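Local coordinates for protein purine nucleoside phosphorylase (Bacillus licheniformis, PDB 6DZD) that probably cleaves adenosine and inosine with phosphate to release the purine bases, and binds zinc as a member of the YfiH/LACC1 family, at residues I91-D96 with R169-N174; G97-G102 with P121-A126; P44-L49 with V55-Q60; N64-V69 with W80-Q85. All blocks are in the same frame, centred on the assembly; numbering follows the deposited sequence.

Contact 1: I91-D96 with R169-N174; sequences IHKVTD and RREGSN
K93, on strand 91-93, meets E171, just beyond helix 159-169, across a wide backbone gap: the nearest CA atoms, those of K93 and R170, lie 10.3 Å apart. Two long side chains span it from opposite directions and join in a salt bridge. The lysine holds its CG anti to its own backbone N (chi1 172°) and stays extended to the end, which carries the ammonium group well out from the strand. The glutamate folds back instead, with a bend at chi2 (-66°) that turns its carboxylate to the lysine. K93 NZ stands 3.2 Å from E171 OE1 and 3.3 Å from E171 OE2, and both oxygens accept with the syn lone pair, so the ammonium sits in the mouth of the carboxylate as a two-pronged pair. The apolar part of the lysine takes a minor share, its CD lying 3.7 Å from E171 OE1. In the fold, strand 91-93 is an outermost strand of a six-stranded mixed sheet, and the bridge ties this margin to the loop that leads from helix 159-169 into strand 179-182. E171 OE1 also accepts a hydrogen bond from Y117 OH on the adjoining strand 115-118, and the side chain of Y117 touches K93 as well. With an alanine at K93 the carboxylate would probably lose its positive partner and be less firmly oriented, keeping the hydrogen bond from Y117.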
# COMPACT_ATOMS: atom_id res chain seq x y z
N ILE A 91 -5.60 9.73 -7.21
CA ILE A 91 -4.87 8.74 -7.98
C ILE A 91 -4.21 9.43 -9.16
O ILE A 91 -4.89 10.07 -9.96
CB ILE A 91 -5.78 7.62 -8.48
CG1 ILE A 91 -6.54 7.03 -7.31
CG2 ILE A 91 -4.96 6.58 -9.21
CD1 ILE A 91 -7.55 5.97 -7.71
N HIS A 92 -2.92 9.24 -9.31
CA HIS A 92 -2.16 9.92 -10.33
C HIS A 92 -1.66 8.89 -11.33
O HIS A 92 -1.14 7.85 -10.93
CB HIS A 92 -1.00 10.69 -9.71
CG HIS A 92 -0.12 11.39 -10.69
ND1 HIS A 92 -0.28 12.72 -11.01
CD2 HIS A 92 0.95 10.95 -11.40
CE1 HIS A 92 0.65 13.07 -11.89
NE2 HIS A 92 1.41 12.01 -12.14
N LYS A 93 -1.86 9.17 -12.62
CA LYS A 93 -1.35 8.32 -13.68
C LYS A 93 0.09 8.74 -13.96
O LYS A 93 0.33 9.79 -14.57
CB LYS A 93 -2.23 8.42 -14.92
CG LYS A 93 -1.65 7.73 -16.10
CD LYS A 93 -2.67 7.56 -17.23
CE LYS A 93 -2.08 6.66 -18.32
NZ LYS A 93 -2.94 6.51 -19.51
N VAL A 94 1.04 7.91 -13.53
CA VAL A 94 2.45 8.26 -13.60
C VAL A 94 2.96 8.08 -15.03
O VAL A 94 2.77 7.01 -15.63
CB VAL A 94 3.27 7.42 -12.61
CG1 VAL A 94 4.71 7.88 -12.60
CG2 VAL A 94 2.68 7.54 -11.22
N THR A 95 3.61 9.11 -15.57
CA THR A 95 4.21 9.05 -16.91
C THR A 95 5.71 9.29 -16.82
O THR A 95 6.26 9.52 -15.74
CB THR A 95 3.56 10.07 -17.86
OG1 THR A 95 3.93 11.40 -17.46
CG2 THR A 95 2.04 9.94 -17.85
N ASP A 96 6.37 9.24 -17.99
CA ASP A 96 7.83 9.37 -18.03
C ASP A 96 8.30 10.66 -17.36
O ASP A 96 9.31 10.66 -16.66
CB ASP A 96 8.35 9.40 -19.47
CG ASP A 96 8.47 8.02 -20.09
OD1 ASP A 96 8.35 6.99 -19.38
OD2 ASP A 96 8.69 7.99 -21.33
N ARG A 169 -12.84 3.25 -16.75
CA ARG A 169 -13.37 4.38 -17.51
C ARG A 169 -12.32 5.12 -18.32
O ARG A 169 -12.62 5.59 -19.42
CB ARG A 169 -14.08 5.36 -16.56
CG ARG A 169 -15.34 4.77 -15.89
CD ARG A 169 -16.03 5.76 -14.96
NE ARG A 169 -17.29 6.23 -15.55
CZ ARG A 169 -18.50 5.71 -15.31
NH1 ARG A 169 -18.65 4.68 -14.46
NH2 ARG A 169 -19.56 6.21 -15.91
N ARG A 170 -11.09 5.26 -17.83
CA ARG A 170 -10.07 5.96 -18.61
C ARG A 170 -9.22 5.02 -19.44
O ARG A 170 -8.75 5.43 -20.52
CB ARG A 170 -9.12 6.75 -17.70
CG ARG A 170 -9.49 8.18 -17.42
CD ARG A 170 -10.18 8.29 -16.07
NE ARG A 170 -9.80 9.50 -15.34
CZ ARG A 170 -10.51 10.02 -14.34
NH1 ARG A 170 -10.08 11.12 -13.72
NH2 ARG A 170 -11.66 9.44 -13.96
N GLU A 171 -9.04 3.78 -19.01
CA GLU A 171 -8.08 2.89 -19.65
C GLU A 171 -8.71 1.75 -20.43
O GLU A 171 -7.98 1.03 -21.12
CB GLU A 171 -7.12 2.29 -18.61
CG GLU A 171 -6.51 3.32 -17.67
CD GLU A 171 -5.57 4.29 -18.38
OE1 GLU A 171 -5.57 5.49 -18.05
OE2 GLU A 171 -4.82 3.84 -19.26
N GLY A 172 -10.03 1.58 -20.37
CA GLY A 172 -10.66 0.50 -21.10
C GLY A 172 -10.45 -0.87 -20.52
O GLY A 172 -10.55 -1.86 -21.24
N SER A 173 -10.17 -0.96 -19.22
CA SER A 173 -10.03 -2.28 -18.62
C SER A 173 -11.39 -2.97 -18.57
O SER A 173 -12.44 -2.35 -18.41
CB SER A 173 -9.45 -2.20 -17.19
OG SER A 173 -8.04 -1.93 -17.17
N ASN A 174 -11.35 -4.28 -18.75
CA ASN A 174 -12.44 -5.13 -18.33
C ASN A 174 -12.19 -5.49 -16.87
O ASN A 174 -11.11 -6.00 -16.54
CB ASN A 174 -12.50 -6.38 -19.19
CG ASN A 174 -13.61 -7.34 -18.79
OD1 ASN A 174 -14.24 -7.20 -17.73
ND2 ASN A 174 -13.82 -8.35 -19.63

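Contact 2: G97-G102 with P121-A126; sequences GDRASG and PNLFLA
R99 and L123 mark the closest approach of the two backbones, CA to CA 7.3 Å; R99 belongs to a type II beta turn from D98 to S101, and L123 lies by strand 124-129. The turn is closed at D98 O, which accepts from S101 N at 3.1 Å and from S101 OG at 2.7 Å, both donors on the same face of the carbonyl plane; A100 supplies the positive phi of its third position. Across the gap the work falls to R99, whose chain runs extended from CG to NE past L123 toward the carbonyls of P121 and N122. L123 CD1 comes within 3.4 Å of R99 NH1, while L123 CG lies over one face of the guanidinium near its rim. Strand 124-129 runs between strands 270-276 and 80-82 in a six-stranded mixed sheet, and the contact lays the loop between strands 91-93 and 115-118 against that strand and the residues P121 and N122. R99 NH2 is 2.9 Å from N122 O, but the angle is too poor for a hydrogen bond; P121 O approaches the edge of the guanidinium, 3.5 Å from R99 NH2. The firm polar partners of the arginine are acidic: D79 forms a salt bridge with its NE and D96 with its NH1, which probably fixes the rotation of the guanidinium beside the leucine.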
# COMPACT_ATOMS: atom_id res chain seq x y z
N GLY A 97 7.58 11.75 -17.59
CA GLY A 97 7.97 13.01 -16.98
C GLY A 97 7.99 12.99 -15.47
O GLY A 97 8.73 13.75 -14.85
N ASP A 98 7.19 12.11 -14.85
CA ASP A 98 7.15 12.01 -13.39
C ASP A 98 8.34 11.30 -12.81
O ASP A 98 8.42 11.17 -11.59
CB ASP A 98 5.91 11.25 -12.91
CG ASP A 98 4.63 11.99 -13.16
OD1 ASP A 98 4.58 13.21 -12.91
OD2 ASP A 98 3.68 11.32 -13.62
N ARG A 99 9.23 10.77 -13.65
CA ARG A 99 10.34 9.96 -13.17
C ARG A 99 11.11 10.70 -12.09
O ARG A 99 11.21 11.93 -12.10
CB ARG A 99 11.27 9.62 -14.32
CG ARG A 99 11.30 8.17 -14.69
CD ARG A 99 12.17 7.98 -15.92
NE ARG A 99 12.29 6.56 -16.16
CZ ARG A 99 11.40 5.86 -16.84
NH1 ARG A 99 10.35 6.48 -17.36
NH2 ARG A 99 11.55 4.56 -17.00
N ALA A 100 11.59 9.93 -11.12
CA ALA A 100 12.44 10.38 -10.02
C ALA A 100 11.74 11.36 -9.08
O ALA A 100 12.38 11.86 -8.14
CB ALA A 100 13.75 11.00 -10.54
N SER A 101 10.43 11.57 -9.22
CA SER A 101 9.74 12.54 -8.38
C SER A 101 9.57 11.97 -6.98
O SER A 101 8.93 10.92 -6.80
CB SER A 101 8.37 12.90 -8.96
OG SER A 101 8.45 13.51 -10.25
N GLY A 102 10.10 12.67 -5.98
CA GLY A 102 10.05 12.19 -4.62
C GLY A 102 11.03 11.10 -4.26
O GLY A 102 11.09 10.71 -3.09
N PRO A 121 7.00 1.14 -19.15
CA PRO A 121 7.98 0.16 -18.65
C PRO A 121 9.06 0.78 -17.79
O PRO A 121 9.41 1.95 -17.93
CB PRO A 121 8.58 -0.42 -19.93
CG PRO A 121 8.58 0.76 -20.87
CD PRO A 121 7.28 1.51 -20.55
N ASN A 122 9.61 -0.05 -16.89
CA ASN A 122 10.76 0.31 -16.04
C ASN A 122 10.46 1.57 -15.23
O ASN A 122 11.33 2.43 -15.01
CB ASN A 122 12.03 0.46 -16.89
CG ASN A 122 12.27 -0.75 -17.77
OD1 ASN A 122 12.51 -1.85 -17.28
ND2 ASN A 122 12.18 -0.57 -19.09
N LEU A 123 9.23 1.67 -14.75
CA LEU A 123 8.81 2.82 -13.96
C LEU A 123 8.17 2.32 -12.68
O LEU A 123 7.02 1.86 -12.70
CB LEU A 123 7.85 3.69 -14.74
CG LEU A 123 7.84 5.09 -14.15
CD1 LEU A 123 7.72 6.14 -15.24
CD2 LEU A 123 6.74 5.19 -13.15
N PHE A 124 8.89 2.43 -11.56
CA PHE A 124 8.48 1.79 -10.33
C PHE A 124 7.74 2.78 -9.42
O PHE A 124 8.27 3.84 -9.08
CB PHE A 124 9.70 1.19 -9.63
CG PHE A 124 10.07 -0.18 -10.15
CD1 PHE A 124 10.67 -0.34 -11.40
CD2 PHE A 124 9.81 -1.33 -9.40
CE1 PHE A 124 11.01 -1.61 -11.89
CE2 PHE A 124 10.14 -2.61 -9.89
CZ PHE A 124 10.75 -2.74 -11.13
N LEU A 125 6.53 2.39 -9.01
CA LEU A 125 5.65 3.21 -8.17
C LEU A 125 5.83 2.79 -6.71
O LEU A 125 6.01 1.61 -6.42
CB LEU A 125 4.19 3.03 -8.61
CG LEU A 125 3.99 2.86 -10.13
CD1 LEU A 125 2.53 2.61 -10.50
CD2 LEU A 125 4.48 4.08 -10.84
N ALA A 126 5.78 3.76 -5.80
CA ALA A 126 6.11 3.47 -4.40
C ALA A 126 5.24 4.22 -3.39
O ALA A 126 5.16 5.45 -3.44
CB ALA A 126 7.60 3.78 -4.14

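Contact 3: P44-L49 with V55-Q60; sequences PPFHSL and VQDHEQ
The ring of F46 lies nearly flat against D57, the phenyl and carboxylate planes only 19° apart and the two side chains sliding past each other in opposite directions. D57 CB stands over the ring face, 3.7 Å from the centroid of F46 and 14° off the normal, which makes this a CH-pi contact. Beyond it the carboxyl group spreads across the CG-CD2 side of the ring, with D57 CG 3.3 Å from F46 CD2. A chi1 of -169°, which turns CG away from the backbone N, brings the carboxylate of D57 over the phenyl. The opposite face of F46 is met by its chain neighbour P45, whose CG sits 3.9 Å above the plane toward the rim; a cis peptide bond precedes this proline. The ring is thus sandwiched between a proline and an aspartate. At the far end of the ring V55 takes over: V55 CG2 packs against F46 CE1 at 3.8 Å, and V55 O approaches F46 CZ at 3.3 Å, with the carbonyl of Q56 a little farther off. The polar demand of the carboxylate is met outside the two segments: D57 OD2 accepts hydrogen bonds from S42 OG and N50 ND2. Those bonds probably hold the carboxylate in place and so keep it stacked. F46 is the buried residue of this pairing of two irregular segments. It pins the loop that follows strand 30-35 to the residues leading up to H58, the N-cap of helix 59-72.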
# COMPACT_ATOMS: atom_id res chain seq x y z
N PRO A 44 17.19 3.66 15.75
CA PRO A 44 15.91 3.82 16.45
C PRO A 44 15.50 5.28 16.52
O PRO A 44 16.36 6.17 16.63
CB PRO A 44 16.21 3.26 17.85
CG PRO A 44 17.16 2.13 17.58
CD PRO A 44 17.99 2.57 16.36
N PRO A 45 14.20 5.57 16.47
CA PRO A 45 13.09 4.61 16.40
C PRO A 45 12.73 4.12 14.99
O PRO A 45 11.58 3.72 14.79
CB PRO A 45 11.93 5.42 16.99
CG PRO A 45 12.23 6.83 16.56
CD PRO A 45 13.72 6.97 16.48
N PHE A 46 13.66 4.14 14.05
CA PHE A 46 13.38 3.75 12.67
C PHE A 46 14.15 2.49 12.27
O PHE A 46 14.44 2.28 11.10
CB PHE A 46 13.68 4.90 11.71
CG PHE A 46 13.20 6.25 12.21
CD1 PHE A 46 11.86 6.60 12.13
CD2 PHE A 46 14.08 7.16 12.76
CE1 PHE A 46 11.42 7.83 12.58
CE2 PHE A 46 13.64 8.39 13.21
CZ PHE A 46 12.32 8.73 13.12
N HIS A 47 14.44 1.62 13.24
CA HIS A 47 15.29 0.47 12.96
C HIS A 47 14.54 -0.60 12.16
O HIS A 47 13.51 -1.12 12.61
CB HIS A 47 15.80 -0.10 14.27
CG HIS A 47 16.83 -1.16 14.10
ND1 HIS A 47 18.16 -0.88 13.88
CD2 HIS A 47 16.73 -2.51 14.10
CE1 HIS A 47 18.84 -2.01 13.76
NE2 HIS A 47 17.99 -3.01 13.90
N SER A 48 15.07 -0.96 10.98
CA SER A 48 16.26 -0.31 10.43
C SER A 48 16.07 0.13 8.98
O SER A 48 16.76 1.03 8.51
CB SER A 48 17.48 -1.22 10.52
OG SER A 48 17.27 -2.43 9.80
N LEU A 49 15.14 -0.51 8.26
CA LEU A 49 14.92 -0.21 6.84
C LEU A 49 13.78 0.79 6.66
O LEU A 49 12.78 0.53 5.98
CB LEU A 49 14.66 -1.48 6.04
CG LEU A 49 14.81 -1.25 4.53
CD1 LEU A 49 16.29 -1.10 4.15
CD2 LEU A 49 14.12 -2.33 3.69
N VAL A 55 9.12 11.24 8.13
CA VAL A 55 8.95 10.85 9.52
C VAL A 55 10.13 11.32 10.39
O VAL A 55 10.38 10.75 11.45
CB VAL A 55 8.72 9.34 9.65
CG1 VAL A 55 7.47 8.92 8.89
CG2 VAL A 55 9.94 8.57 9.16
N GLN A 56 10.85 12.35 9.94
CA GLN A 56 11.95 12.96 10.69
C GLN A 56 13.04 11.94 11.07
O GLN A 56 13.66 12.05 12.12
CB GLN A 56 11.41 13.65 11.95
CG GLN A 56 10.16 14.48 11.71
CD GLN A 56 9.59 15.00 13.03
OE1 GLN A 56 8.93 14.26 13.77
NE2 GLN A 56 9.86 16.27 13.33
N ASP A 57 13.29 10.98 10.18
CA ASP A 57 14.49 10.16 10.23
C ASP A 57 15.65 10.89 9.55
O ASP A 57 15.48 11.92 8.89
CB ASP A 57 14.23 8.81 9.56
CG ASP A 57 15.35 7.78 9.81
OD1 ASP A 57 16.34 8.10 10.51
OD2 ASP A 57 15.22 6.63 9.31
N HIS A 58 16.85 10.35 9.73
CA HIS A 58 18.03 10.89 9.07
C HIS A 58 17.92 10.68 7.57
O HIS A 58 17.91 9.54 7.10
CB HIS A 58 19.30 10.25 9.60
CG HIS A 58 20.55 10.92 9.12
ND1 HIS A 58 20.87 12.22 9.46
CD2 HIS A 58 21.54 10.48 8.31
CE1 HIS A 58 22.03 12.54 8.89
NE2 HIS A 58 22.45 11.51 8.19
N GLU A 59 17.87 11.79 6.82
CA GLU A 59 17.47 11.73 5.42
C GLU A 59 18.40 10.82 4.62
O GLU A 59 17.94 9.99 3.82
CB GLU A 59 17.45 13.13 4.84
CG GLU A 59 17.08 13.15 3.38
CD GLU A 59 17.11 14.55 2.79
OE1 GLU A 59 16.84 15.50 3.56
OE2 GLU A 59 17.42 14.68 1.58
N GLN A 60 19.71 10.94 4.83
CA GLN A 60 20.67 10.12 4.11
C GLN A 60 20.46 8.63 4.36
O GLN A 60 20.73 7.81 3.48
CB GLN A 60 22.10 10.52 4.48
CG GLN A 60 23.11 9.99 3.50
CD GLN A 60 22.55 9.98 2.07
OE1 GLN A 60 22.32 11.04 1.47
NE2 GLN A 60 22.31 8.77 1.53

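Contact 4: N64-V69 with W80-Q85; sequences NNRKKV and WVFADQ
R66 reaches from helix 59-72 to the ring of F82 in segment 80-85, although the helix keeps its distance: the closest CA atoms, of R66 and W80, are 9.8 Å apart. R66 CG lies anti to the carbonyl carbon (chi1 -65°) and the chain then runs extended to NE, long enough to set the guanidinium flat on the phenylalanine. The two groups stack with centres 3.8 Å apart and planes at 10°. F82 CE2 sits under the middle of the guanidinium, 3.3 Å from R66 CZ, while R66 NH2 lies over the centre of the ring, so that the cation-pi pair is displaced, with CZ 33° off the ring normal. R66 NE donates to T51 O, and R66 NH2 to G102 O and A103 O, peptide oxygens of nearby loops. A leucine in place of R66 would probably leave these carbonyls without their donor and the face of F82 without its flat cover. One turn further along the helix, V69 turns toward the sheet and places its CG1 4.4 Å from W80 CH2, a looser apolar touch that meets the indole obliquely. M271 of strand 270-276 touches V69, W80 and F82 alike, and W80 NE1 is hydrogen-bonded to T75 OG1. All four residues that meet are buried. A positive charge is therefore held inside the fold by carbonyl oxygens round its rim and an aromatic face beneath it, a setting likely to soften the cost of burying it.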
# COMPACT_ATOMS: atom_id res chain seq x y z
N ASN A 64 19.53 5.83 1.47
CA ASN A 64 20.33 4.61 1.38
C ASN A 64 19.46 3.37 1.54
O ASN A 64 19.70 2.36 0.86
CB ASN A 64 21.47 4.66 2.40
CG ASN A 64 22.62 5.53 1.93
OD1 ASN A 64 22.65 5.97 0.78
ND2 ASN A 64 23.56 5.81 2.83
N ASN A 65 18.44 3.41 2.39
CA ASN A 65 17.54 2.26 2.45
C ASN A 65 16.80 2.08 1.12
O ASN A 65 16.63 0.95 0.64
CB ASN A 65 16.53 2.42 3.59
CG ASN A 65 17.17 2.51 4.95
OD1 ASN A 65 18.27 2.01 5.16
ND2 ASN A 65 16.46 3.12 5.89
N ARG A 66 16.38 3.19 0.50
CA ARG A 66 15.77 3.12 -0.82
C ARG A 66 16.78 2.69 -1.88
O ARG A 66 16.47 1.87 -2.75
CB ARG A 66 15.15 4.48 -1.20
CG ARG A 66 13.97 4.93 -0.33
CD ARG A 66 13.43 6.27 -0.81
NE ARG A 66 12.37 6.82 0.03
CZ ARG A 66 11.67 7.92 -0.26
NH1 ARG A 66 10.71 8.35 0.56
NH2 ARG A 66 11.92 8.59 -1.38
N LYS A 67 18.01 3.21 -1.80
CA LYS A 67 19.04 2.81 -2.74
C LYS A 67 19.33 1.32 -2.65
O LYS A 67 19.66 0.70 -3.67
CB LYS A 67 20.31 3.63 -2.50
CG LYS A 67 20.38 4.93 -3.32
CD LYS A 67 21.56 5.79 -2.87
CE LYS A 67 22.19 6.57 -4.00
NZ LYS A 67 23.03 7.65 -3.45
N LYS A 68 19.20 0.73 -1.46
CA LYS A 68 19.44 -0.70 -1.31
C LYS A 68 18.30 -1.50 -1.91
O LYS A 68 18.54 -2.49 -2.62
CB LYS A 68 19.63 -1.07 0.15
CG LYS A 68 19.25 -2.52 0.45
CD LYS A 68 20.02 -3.07 1.64
CE LYS A 68 19.68 -4.53 1.97
NZ LYS A 68 20.35 -4.96 3.24
N VAL A 69 17.06 -1.07 -1.70
CA VAL A 69 15.93 -1.80 -2.27
C VAL A 69 15.95 -1.70 -3.79
O VAL A 69 15.77 -2.70 -4.48
CB VAL A 69 14.60 -1.30 -1.69
CG1 VAL A 69 13.45 -1.98 -2.41
CG2 VAL A 69 14.54 -1.57 -0.19
N TRP A 80 12.06 5.72 -10.09
CA TRP A 80 11.04 5.52 -9.08
C TRP A 80 10.22 6.80 -8.88
O TRP A 80 10.69 7.91 -9.13
CB TRP A 80 11.67 5.09 -7.76
CG TRP A 80 12.22 3.71 -7.78
CD1 TRP A 80 13.22 3.24 -8.59
CD2 TRP A 80 11.82 2.61 -6.95
NE1 TRP A 80 13.45 1.92 -8.32
CE2 TRP A 80 12.61 1.50 -7.32
CE3 TRP A 80 10.87 2.45 -5.94
CZ2 TRP A 80 12.48 0.25 -6.71
CZ3 TRP A 80 10.74 1.20 -5.33
CH2 TRP A 80 11.55 0.12 -5.72
N VAL A 81 8.97 6.62 -8.44
CA VAL A 81 8.05 7.73 -8.21
C VAL A 81 7.36 7.56 -6.86
O VAL A 81 6.77 6.50 -6.60
CB VAL A 81 7.00 7.86 -9.32
CG1 VAL A 81 6.10 9.01 -9.03
CG2 VAL A 81 7.68 8.01 -10.68
N PHE A 82 7.39 8.61 -6.04
CA PHE A 82 6.87 8.61 -4.68
C PHE A 82 5.78 9.66 -4.54
O PHE A 82 5.65 10.57 -5.36
CB PHE A 82 8.01 8.85 -3.66
CG PHE A 82 8.91 7.66 -3.45
CD1 PHE A 82 9.74 7.20 -4.48
CD2 PHE A 82 8.93 6.99 -2.25
CE1 PHE A 82 10.56 6.09 -4.30
CE2 PHE A 82 9.76 5.89 -2.07
CZ PHE A 82 10.57 5.44 -3.09
N ALA A 83 4.97 9.52 -3.48
CA ALA A 83 3.82 10.39 -3.27
C ALA A 83 3.89 11.09 -1.92
O ALA A 83 4.39 10.53 -0.93
CB ALA A 83 2.50 9.62 -3.33
N ASP A 84 3.43 12.34 -1.91
CA ASP A 84 3.16 13.08 -0.69
C ASP A 84 1.79 12.60 -0.22
O ASP A 84 0.76 13.08 -0.68
CB ASP A 84 3.18 14.58 -0.99
CG ASP A 84 2.42 15.39 0.03
OD1 ASP A 84 2.83 15.39 1.22
OD2 ASP A 84 1.42 16.02 -0.36
N GLN A 85 1.78 11.64 0.69
CA GLN A 85 0.55 10.93 1.00
C GLN A 85 -0.25 11.68 2.06
O GLN A 85 0.22 11.85 3.19
CB GLN A 85 0.87 9.50 1.44
CG GLN A 85 1.41 8.61 0.31
CD GLN A 85 2.10 7.37 0.84
OE1 GLN A 85 3.22 7.05 0.45
NE2 GLN A 85 1.42 6.67 1.74

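Contact 4 is buried, contacts 2 and 3 are partly so, and contact 1 lies at the surface. The chemistry follows: a lysine-glutamate bridge outside, an arginine stacked on an aromatic ring inside, and mixed polar and apolar packing between. Contacts 3 and 4 share helix 59-72, the first at its start and the second along its body, and L49 packs on N65 and V69 between them. Contacts 2 and 4 reach neighbouring strands of one sheet and are joined by probable hydrogen bonds, F82 N to S101 O and R66 NH2 to G102 O. Contact 1, its centre about 33 Å from that of contact 3, hangs on strand 91-93 of the other sheet, and V94 packs across on L123 and V81.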